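PDB 1YSP: HTH-type transcriptional regulator KdgR from Escherichia coli, which represses the genes for transport and breakdown of 2-keto-3-deoxygluconate, and also the Entner-Doudoroff aldolase gene eda, by binding DNA. Local coordinates for residues M13-L16 against S17-T20; A69-D72 against R73-K77; I93-T96 against E97-L100; E151-L154 against Q155-A159. All coordinates share one frame; numbering follows the deposited sequence.

Contact 1: M13-L16 against S17-T20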
loop_
_atom_site.group_PDB
_atom_site.type_symbol
_atom_site.label_atom_id
_atom_site.label_comp_id
_atom_site.label_asym_id
_atom_site.label_seq_id
_atom_site.Cartn_x
_atom_site.Cartn_y
_atom_site.Cartn_z
ATOM N N MET A 13 -11.372 0.906 8.033
ATOM C CA MET A 13 -11.050 2.135 7.250
ATOM C C MET A 13 -11.846 3.340 7.756
ATOM O O MET A 13 -11.341 4.459 7.873
ATOM C CB MET A 13 -11.303 1.897 5.780
ATOM C CG MET A 13 -10.269 0.898 5.124
ATOM S SD MET A 13 -10.798 0.346 3.493
ATOM C CE MET A 13 -10.572 1.815 2.484
ATOM N N ARG A 14 -13.129 3.108 8.058
ATOM C CA ARG A 14 -13.933 4.181 8.665
ATOM C C ARG A 14 -13.352 4.604 10.014
ATOM O O ARG A 14 -13.262 5.811 10.291
ATOM C CB ARG A 14 -15.432 3.818 8.724
ATOM C CG ARG A 14 -16.087 3.735 7.334
ATOM C CD ARG A 14 -17.435 2.923 7.334
ATOM N NE ARG A 14 -18.039 3.005 6.012
ATOM C CZ ARG A 14 -18.867 3.949 5.594
ATOM N NH1 ARG A 14 -19.285 4.895 6.413
ATOM N NH2 ARG A 14 -19.284 3.933 4.353
ATOM N N GLU A 15 -12.865 3.637 10.799
ATOM C CA GLU A 15 -12.124 3.916 12.028
ATOM C C GLU A 15 -10.806 4.762 11.848
ATOM O O GLU A 15 -10.544 5.729 12.586
ATOM C CB GLU A 15 -11.889 2.625 12.808
ATOM C CG GLU A 15 -11.147 2.786 14.132
ATOM C CD GLU A 15 -12.010 3.306 15.300
ATOM O OE1 GLU A 15 -13.090 3.913 15.112
ATOM O OE2 GLU A 15 -11.572 3.088 16.434
ATOM N N LEU A 16 -9.997 4.404 10.859
ATOM C CA LEU A 16 -8.823 5.229 10.543
ATOM C C LEU A 16 -9.216 6.636 10.094
ATOM O O LEU A 16 -8.546 7.598 10.443
ATOM C CB LEU A 16 -8.005 4.561 9.421
ATOM C CG LEU A 16 -7.217 3.320 9.827
ATOM C CD1 LEU A 16 -6.849 2.489 8.534
ATOM C CD2 LEU A 16 -5.959 3.701 10.688
ATOM N N SER A 17 -10.267 6.759 9.301
ATOM C CA SER A 17 -10.728 8.066 8.839
ATOM C C SER A 17 -11.159 8.907 10.047
ATOM O O SER A 17 -10.738 10.065 10.193
ATOM C CB SER A 17 -11.848 7.928 7.830
ATOM O OG SER A 17 -12.536 9.156 7.595
ATOM N N ARG A 18 -11.955 8.296 10.932
ATOM C CA ARG A 18 -12.321 8.907 12.214
ATOM C C ARG A 18 -11.097 9.361 13.018
ATOM O O ARG A 18 -11.083 10.480 13.550
ATOM C CB ARG A 18 -13.131 7.901 13.079
ATOM C CG ARG A 18 -13.748 8.517 14.331
ATOM C CD ARG A 18 -14.450 7.438 15.184
ATOM N NE ARG A 18 -13.496 6.582 15.876
ATOM C CZ ARG A 18 -12.829 6.911 16.980
ATOM N NH1 ARG A 18 -12.985 8.107 17.525
ATOM N NH2 ARG A 18 -12.001 6.056 17.539
ATOM N N LEU A 19 -10.094 8.493 13.151
ATOM C CA LEU A 19 -8.929 8.838 13.980
ATOM C C LEU A 19 -7.989 9.863 13.304
ATOM O O LEU A 19 -7.294 10.618 13.994
ATOM C CB LEU A 19 -8.138 7.601 14.384
ATOM C CG LEU A 19 -8.782 6.475 15.243
ATOM C CD1 LEU A 19 -7.994 5.152 15.070
ATOM C CD2 LEU A 19 -8.872 6.809 16.660
ATOM N N THR A 20 -7.947 9.889 11.973
ATOM C CA THR A 20 -6.859 10.630 11.301
ATOM C C THR A 20 -7.329 11.726 10.372
ATOM O O THR A 20 -6.524 12.593 9.998
ATOM C CB THR A 20 -5.917 9.680 10.453
ATOM O OG1 THR A 20 -6.630 9.176 9.338
ATOM C CG2 THR A 20 -5.356 8.561 11.270
#
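Glu15 and Arg18 form a local salt bridge one helical turn apart, on the last two turns of helix 4-20 in the C-terminal domain of KdgR. The two side chains run alongside each other, and Arg18 grips the carboxylate side-on with two nitrogens, one for each oxygen. Arg18 NE reaches Glu15 OE1 at 2.8 Å, and the longer bond from Arg18 NH2 to Glu15 OE2 measures 3.2 Å. Both oxygens lie in the guanidinium plane, but the planes of the two groups are 46° apart, so the arginine meets the carboxylate from above its plane. Both chains leave the backbone with CG anti to N (Glu15 chi1 -179°), then bend, Glu15 at chi2 and Arg18 at chi3, which brings the charged ends together. A bound sulfate ion, probably from the crystallisation liquor, lies about 4 Å from the Glu15 side chain. Leu19 crosses the Glu15 stem at a slant, its CD1 4.1 Å from Glu15 CG.

On the inner face Leu16 packs against Met160, Leu161 and Ala164 of helix 151-172, while Met13 touches Leu26 and Leu140 of the sheet. Regular i to i+4 bonds, such as Arg18 N to Arg14 O at 2.9 Å, carry the backbone as far as Leu19. The hydrogen bond from the Thr20 amide to Leu16 O is weak, and Thr20 OG1 donates another to Leu16 O at 2.7 Å, from above the carbonyl plane. OG1 is also hydrogen-bonded to Glu22 N. This is an amphipathic helix laid on an antiparallel sheet, as in GAF-like IclR effector domains, with a surface i to i+3 salt bridge near its C-terminal end.

Contact 2: A69-D72 against R73-K77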
loop_
_atom_site.group_PDB
_atom_site.type_symbol
_atom_site.label_atom_id
_atom_site.label_comp_id
_atom_site.label_asym_id
_atom_site.label_seq_id
_atom_site.Cartn_x
_atom_site.Cartn_y
_atom_site.Cartn_z
ATOM N N ALA A 69 6.322 -6.941 -1.761
ATOM C CA ALA A 69 7.460 -7.087 -0.839
ATOM C C ALA A 69 7.591 -8.437 -0.123
ATOM O O ALA A 69 8.697 -8.866 0.158
ATOM C CB ALA A 69 7.556 -5.928 0.168
ATOM N N TRP A 70 6.483 -9.095 0.170
ATOM C CA TRP A 70 6.562 -10.401 0.854
ATOM C C TRP A 70 6.526 -11.612 -0.128
ATOM O O TRP A 70 6.521 -12.788 0.309
ATOM C CB TRP A 70 5.427 -10.517 1.898
ATOM C CG TRP A 70 5.673 -9.687 3.146
ATOM C CD1 TRP A 70 6.200 -10.125 4.321
ATOM C CD2 TRP A 70 5.439 -8.270 3.316
ATOM N NE1 TRP A 70 6.340 -9.074 5.197
ATOM C CE2 TRP A 70 5.845 -7.935 4.617
ATOM C CE3 TRP A 70 4.920 -7.262 2.487
ATOM C CZ2 TRP A 70 5.756 -6.633 5.121
ATOM C CZ3 TRP A 70 4.810 -5.962 2.995
ATOM C CH2 TRP A 70 5.247 -5.668 4.299
ATOM N N ARG A 71 6.492 -11.328 -1.427
ATOM C CA ARG A 71 6.303 -12.372 -2.439
ATOM C C ARG A 71 7.595 -13.047 -2.797
ATOM O O ARG A 71 8.676 -12.473 -2.590
ATOM C CB ARG A 71 5.692 -11.819 -3.718
ATOM C CG ARG A 71 4.231 -11.710 -3.700
ATOM C CD ARG A 71 3.776 -11.618 -5.116
ATOM N NE ARG A 71 2.592 -10.796 -5.230
ATOM C CZ ARG A 71 1.343 -11.246 -5.171
ATOM N NH1 ARG A 71 0.343 -10.381 -5.280
ATOM N NH2 ARG A 71 1.080 -12.541 -5.006
ATOM N N ASP A 72 7.476 -14.284 -3.318
ATOM C CA ASP A 72 8.625 -14.998 -3.874
ATOM C C ASP A 72 9.222 -14.053 -4.913
ATOM O O ASP A 72 8.500 -13.538 -5.772
ATOM C CB ASP A 72 8.193 -16.353 -4.488
ATOM C CG ASP A 72 9.319 -17.052 -5.299
ATOM O OD1 ASP A 72 10.469 -17.191 -4.800
ATOM O OD2 ASP A 72 9.036 -17.476 -6.448
ATOM N N ARG A 73 10.525 -13.804 -4.802
ATOM C CA ARG A 73 11.211 -12.840 -5.658
ATOM C C ARG A 73 11.257 -13.262 -7.140
ATOM O O ARG A 73 11.616 -12.461 -8.021
ATOM C CB ARG A 73 12.621 -12.574 -5.137
ATOM C CG ARG A 73 13.212 -11.238 -5.609
ATOM C CD ARG A 73 13.230 -10.149 -4.505
ATOM N NE ARG A 73 11.947 -10.013 -3.807
ATOM C CZ ARG A 73 11.708 -9.173 -2.798
ATOM N NH1 ARG A 73 12.662 -8.353 -2.346
ATOM N NH2 ARG A 73 10.498 -9.147 -2.235
ATOM N N ASP A 74 10.899 -14.518 -7.402
ATOM C CA ASP A 74 10.784 -15.005 -8.776
ATOM C C ASP A 74 9.411 -14.731 -9.354
ATOM O O ASP A 74 9.310 -14.315 -10.506
ATOM C CB ASP A 74 11.206 -16.481 -8.913
ATOM C CG ASP A 74 12.596 -16.620 -9.532
ATOM O OD1 ASP A 74 12.682 -16.826 -10.766
ATOM O OD2 ASP A 74 13.604 -16.477 -8.814
ATOM N N GLU A 75 8.372 -14.930 -8.546
ATOM C CA GLU A 75 7.049 -14.393 -8.822
ATOM C C GLU A 75 7.071 -12.863 -9.062
ATOM O O GLU A 75 6.445 -12.396 -9.997
ATOM C CB GLU A 75 6.112 -14.703 -7.666
ATOM C CG GLU A 75 5.201 -15.903 -7.864
ATOM C CD GLU A 75 3.849 -15.652 -7.240
ATOM O OE1 GLU A 75 3.290 -16.560 -6.560
ATOM O OE2 GLU A 75 3.361 -14.512 -7.415
ATOM N N VAL A 76 7.812 -12.119 -8.232
ATOM C CA VAL A 76 7.985 -10.653 -8.393
ATOM C C VAL A 76 8.569 -10.329 -9.767
ATOM O O VAL A 76 7.958 -9.602 -10.536
ATOM C CB VAL A 76 8.849 -10.001 -7.254
ATOM C CG1 VAL A 76 9.261 -8.552 -7.624
ATOM C CG2 VAL A 76 8.104 -10.020 -5.895
ATOM N N LYS A 77 9.755 -10.871 -10.078
ATOM C CA LYS A 77 10.385 -10.553 -11.360
ATOM C C LYS A 77 9.449 -10.960 -12.532
ATOM O O LYS A 77 9.365 -10.250 -13.525
ATOM C CB LYS A 77 11.808 -11.141 -11.447
ATOM C CG LYS A 77 12.894 -10.268 -10.757
ATOM C CD LYS A 77 14.319 -10.865 -10.926
ATOM C CE LYS A 77 14.592 -11.207 -12.411
ATOM N NZ LYS A 77 15.975 -11.715 -12.734
#
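Asp72 caps helix 73-80 at its N terminus, its carboxylate turned to the amide of Glu75; this helix N-cap lies in the short link from helix 62-69. Arg73, first in the helix, folds its side chain back along the loop, bent at both chi2 and chi3. Its NH2 makes a weak bond to Ala69 O at 3.0 Å, the oxygen sitting at the edge of the guanidinium, while NH1 has its stronger partner in Asp104 of helix 96-109. Arg73 NE is buried without a polar partner. Asp74 lays its CB 3.4 Å from Asp72 OD2; Asp72 OD1 and Asp74 OD2 are 5.1 Å apart, so the like charges probably repel mildly.

Glu75 supplies the capping amide: its N-H points at Asp72 OD2, a weak bond of 3.4 Å. That oxygen is placed there by Asp72 chi1 of 170°, which sets CG anti to the backbone N and swings the carboxylate over the first turn. The Glu75 side chain crosses that of Arg71 at a slant, with OE2 3.9 Å from Arg71 NH2 and well out of the guanidinium plane, so this long salt bridge is one of charge alone, with no N-H directed at the oxygen. Val76 then takes up the first regular helical bond, its N 2.9 Å from Asp72 O and in the carbonyl plane. Beside that bond, Val76 CG2 packs against Arg71 CB at 3.7 Å.

Contact 3: I93-T96 against E97-L100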
loop_
_atom_site.group_PDB
_atom_site.type_symbol
_atom_site.label_atom_id
_atom_site.label_comp_id
_atom_site.label_asym_id
_atom_site.label_seq_id
_atom_site.Cartn_x
_atom_site.Cartn_y
_atom_site.Cartn_z
ATOM N N ILE A 93 10.703 5.347 -8.804
ATOM C CA ILE A 93 11.636 4.228 -8.984
ATOM C C ILE A 93 11.296 3.627 -10.368
ATOM O O ILE A 93 10.153 3.211 -10.586
ATOM C CB ILE A 93 11.452 3.099 -7.886
ATOM C CG1 ILE A 93 11.789 3.624 -6.480
ATOM C CG2 ILE A 93 12.314 1.911 -8.249
ATOM C CD1 ILE A 93 10.879 3.031 -5.375
ATOM N N THR A 94 12.268 3.521 -11.279
ATOM C CA THR A 94 11.906 3.204 -12.675
ATOM C C THR A 94 12.668 2.042 -13.306
ATOM O O THR A 94 12.804 1.981 -14.553
ATOM C CB THR A 94 12.033 4.477 -13.585
ATOM O OG1 THR A 94 13.349 5.034 -13.433
ATOM C CG2 THR A 94 11.004 5.537 -13.128
ATOM N N SER A 95 13.105 1.073 -12.480
ATOM C CA SER A 95 13.494 -0.241 -13.003
ATOM C C SER A 95 13.239 -1.313 -11.967
ATOM O O SER A 95 13.207 -1.028 -10.758
ATOM C CB SER A 95 14.989 -0.291 -13.367
ATOM O OG SER A 95 15.856 -0.020 -12.261
ATOM N N THR A 96 13.153 -2.568 -12.421
ATOM C CA THR A 96 13.049 -3.694 -11.468
ATOM C C THR A 96 14.274 -3.762 -10.593
ATOM O O THR A 96 14.168 -4.010 -9.386
ATOM C CB THR A 96 12.826 -5.000 -12.226
ATOM O OG1 THR A 96 11.631 -4.840 -12.996
ATOM C CG2 THR A 96 12.700 -6.208 -11.267
ATOM N N GLU A 97 15.444 -3.480 -11.196
ATOM C CA GLU A 97 16.703 -3.544 -10.472
ATOM C C GLU A 97 16.767 -2.532 -9.340
ATOM O O GLU A 97 17.221 -2.870 -8.238
ATOM C CB GLU A 97 17.858 -3.330 -11.453
ATOM C CG GLU A 97 18.083 -4.478 -12.465
ATOM C CD GLU A 97 17.124 -4.469 -13.686
ATOM O OE1 GLU A 97 16.356 -3.488 -13.909
ATOM O OE2 GLU A 97 17.136 -5.477 -14.423
ATOM N N ALA A 98 16.276 -1.308 -9.580
ATOM C CA ALA A 98 16.111 -0.299 -8.508
ATOM C C ALA A 98 14.999 -0.630 -7.479
ATOM O O ALA A 98 15.080 -0.243 -6.280
ATOM C CB ALA A 98 15.929 1.105 -9.090
ATOM N N LEU A 99 13.959 -1.348 -7.913
ATOM C CA LEU A 99 12.814 -1.608 -7.005
ATOM C C LEU A 99 13.058 -2.701 -5.986
ATOM O O LEU A 99 12.532 -2.633 -4.844
ATOM C CB LEU A 99 11.534 -1.959 -7.827
ATOM C CG LEU A 99 10.195 -2.148 -7.108
ATOM C CD1 LEU A 99 9.739 -0.854 -6.440
ATOM C CD2 LEU A 99 9.127 -2.656 -8.161
ATOM N N LEU A 100 13.801 -3.731 -6.407
ATOM C CA LEU A 100 13.988 -4.915 -5.543
ATOM C C LEU A 100 14.626 -4.545 -4.204
ATOM O O LEU A 100 14.121 -4.953 -3.148
ATOM C CB LEU A 100 14.709 -6.048 -6.285
ATOM C CG LEU A 100 13.881 -6.682 -7.437
ATOM C CD1 LEU A 100 14.586 -7.886 -8.079
ATOM C CD2 LEU A 100 12.490 -7.087 -7.067
HETATM O O HOH W 1 13.808 -3.296 -15.076
#
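Ile93 packs its CG2 methyl against the first turn of helix 96-109, its side chain crossing that of Leu99 at about a right angle. The methyl lies 3.8 Å from Ala98 CB and 4.0 Å from Leu99 CB.

Two residues on, Ser95 is the N-cap. With chi1 at 60° its OG sits between the backbone N and the carbonyl carbon, and from there it accepts Ala98 N at 3.0 Å in a fairly straight bond (160°). Its carbonyl oxygen receives Leu99 N, which also leans weakly on Thr96 O. With an alanine here the Ala98 amide would probably lose its capping acceptor, and the start of the helix could fray.

Thr96 O takes Leu100 N at 3.0 Å, and Thr96 CG2 lies alongside Leu100 CG at 4.0 Å; the Thr96 hydroxyl is hydrogen-bonded to Tyr85 OH. One water accepts from Thr96 N at 2.8 Å and donates to Glu97 OE1, the Glu97 chain curling back by its bend at chi2. First-turn amides are thus met by a serine hydroxyl and, through water, by a carboxylate whose negative charge would probably suit the positive end of the helix dipole.

Contact 4: E151-L154 against Q155-A159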
loop_
_atom_site.group_PDB
_atom_site.type_symbol
_atom_site.label_atom_id
_atom_site.label_comp_id
_atom_site.label_asym_id
_atom_site.label_seq_id
_atom_site.Cartn_x
_atom_site.Cartn_y
_atom_site.Cartn_z
ATOM N N GLU A 151 8.303 12.423 11.803
ATOM C CA GLU A 151 8.558 11.004 11.966
ATOM C C GLU A 151 7.499 10.482 12.923
ATOM O O GLU A 151 7.063 9.343 12.810
ATOM C CB GLU A 151 9.961 10.729 12.521
ATOM C CG GLU A 151 10.365 9.245 12.507
ATOM C CD GLU A 151 10.246 8.575 11.125
ATOM O OE1 GLU A 151 10.567 9.214 10.086
ATOM O OE2 GLU A 151 9.827 7.394 11.091
ATOM N N GLU A 152 7.093 11.340 13.866
ATOM C CA GLU A 152 6.064 10.987 14.832
ATOM C C GLU A 152 4.723 10.729 14.162
ATOM O O GLU A 152 4.054 9.747 14.518
ATOM C CB GLU A 152 5.925 12.039 15.940
ATOM C CG GLU A 152 7.005 11.939 16.970
ATOM C CD GLU A 152 8.212 12.798 16.617
ATOM O OE1 GLU A 152 8.178 13.502 15.574
ATOM O OE2 GLU A 152 9.202 12.766 17.393
ATOM N N ARG A 153 4.324 11.573 13.212
ATOM C CA ARG A 153 3.059 11.309 12.508
ATOM C C ARG A 153 3.165 9.983 11.722
ATOM O O ARG A 153 2.274 9.132 11.795
ATOM C CB ARG A 153 2.646 12.439 11.564
ATOM C CG ARG A 153 1.267 12.229 10.924
ATOM C CD ARG A 153 0.864 13.346 9.977
ATOM N NE ARG A 153 0.797 14.627 10.684
ATOM C CZ ARG A 153 -0.302 15.134 11.234
ATOM N NH1 ARG A 153 -1.475 14.485 11.176
ATOM N NH2 ARG A 153 -0.221 16.300 11.871
ATOM N N LEU A 154 4.282 9.820 11.001
ATOM C CA LEU A 154 4.504 8.563 10.249
ATOM C C LEU A 154 4.384 7.319 11.151
ATOM O O LEU A 154 3.640 6.383 10.835
ATOM C CB LEU A 154 5.877 8.614 9.585
ATOM C CG LEU A 154 6.353 7.289 8.984
ATOM C CD1 LEU A 154 5.429 6.943 7.862
ATOM C CD2 LEU A 154 7.773 7.451 8.487
ATOM N N GLN A 155 5.099 7.307 12.275
ATOM C CA GLN A 155 5.067 6.158 13.166
ATOM C C GLN A 155 3.664 5.905 13.776
ATOM O O GLN A 155 3.235 4.745 13.892
ATOM C CB GLN A 155 6.205 6.229 14.218
ATOM C CG GLN A 155 7.656 6.046 13.618
ATOM C CD GLN A 155 7.899 4.678 12.934
ATOM O OE1 GLN A 155 7.582 3.619 13.501
ATOM N NE2 GLN A 155 8.471 4.700 11.710
ATOM N N GLU A 156 2.950 6.969 14.138
ATOM C CA GLU A 156 1.567 6.829 14.647
ATOM C C GLU A 156 0.646 6.264 13.540
ATOM O O GLU A 156 -0.142 5.336 13.766
ATOM C CB GLU A 156 1.059 8.185 15.137
ATOM C CG GLU A 156 -0.446 8.223 15.488
ATOM C CD GLU A 156 -0.813 9.279 16.544
ATOM O OE1 GLU A 156 -0.011 9.531 17.475
ATOM O OE2 GLU A 156 -1.912 9.858 16.429
ATOM N N TYR A 157 0.826 6.758 12.309
ATOM C CA TYR A 157 0.021 6.286 11.157
ATOM C C TYR A 157 0.313 4.823 10.883
ATOM O O TYR A 157 -0.611 4.059 10.618
ATOM C CB TYR A 157 0.273 7.133 9.892
ATOM C CG TYR A 157 -0.495 8.424 9.835
ATOM C CD1 TYR A 157 -1.131 8.962 10.976
ATOM C CD2 TYR A 157 -0.555 9.151 8.660
ATOM C CE1 TYR A 157 -1.781 10.147 10.921
ATOM C CE2 TYR A 157 -1.234 10.356 8.602
ATOM C CZ TYR A 157 -1.835 10.847 9.743
ATOM O OH TYR A 157 -2.508 12.030 9.668
ATOM N N VAL A 158 1.575 4.426 10.989
ATOM C CA VAL A 158 1.979 3.040 10.706
ATOM C C VAL A 158 1.358 2.129 11.781
ATOM O O VAL A 158 0.802 1.057 11.477
ATOM C CB VAL A 158 3.519 2.895 10.651
ATOM C CG1 VAL A 158 3.968 1.405 10.741
ATOM C CG2 VAL A 158 4.103 3.603 9.379
ATOM N N ALA A 159 1.418 2.604 13.024
ATOM C CA ALA A 159 0.898 1.828 14.158
ATOM C C ALA A 159 -0.600 1.637 14.013
ATOM O O ALA A 159 -1.095 0.498 14.147
ATOM C CB ALA A 159 1.259 2.507 15.485
#
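At the start of helix 151-172 the backbone runs in unbroken i to i+4 bonds across the two segments, Tyr157 N reaching Arg153 O at 2.8 Å. On top of this ladder Arg153 and Tyr157 lie side by side. Arg153 CG sits over one ring face, 3.7 Å from the Tyr157 ring centroid and 17° off its normal, a CH-pi contact. Arg153 then bends at chi3 (-61°) and brings NH1 to Tyr157 OH, a 3.1 Å bond made in the guanidinium plane; that plane stands 81° from the ring's. Tyr157 OH has a further, stronger partner in Glu22, and the ring meets Phe144 at a steep angle.

Glu151 and Gln155 also point the same way, their flat ends only modestly turned apart. Gln155 NE2 gives its hydrogen to Glu151 OE2 at 3.1 Å, nearly along the C-O axis. On the inner side, Leu154 CD1 packs 3.9 Å from Val158 CG2, and both residues rest on Ile125 of the sheet and on Tyr111.

A phenylalanine in place of Tyr157 is likely to leave both Arg153 NH1 and the Glu22 carboxylate without the hydroxyl they share. The phenol thus mediates between a guanidinium and a carboxylate, and the negative charge of Glu22 probably makes the phenol oxygen of Tyr157 a better acceptor for Arg153.

In the fold
From the N terminus, contact 1 ends helix 4-20, contact 2 starts helix 73-80 after a short loop, contact 3 starts helix 96-109, and contact 4 opens helix 151-172. Each is local and closes a turn or a cap; they follow in series, none enclosing or crossing another. In space they form two pairs. Contacts 1 and 4 touch where Thr20 CG2 meets Tyr157 CE1 at 3.9 Å, joining the first and last helices of the domain beside the antiparallel sheet. Contacts 2 and 3 touch through Val76 and Leu100, tying two successive helices together. Contacts 1 and 2 lie on opposite sides of the chain's centre, their centres about 31 Å apart.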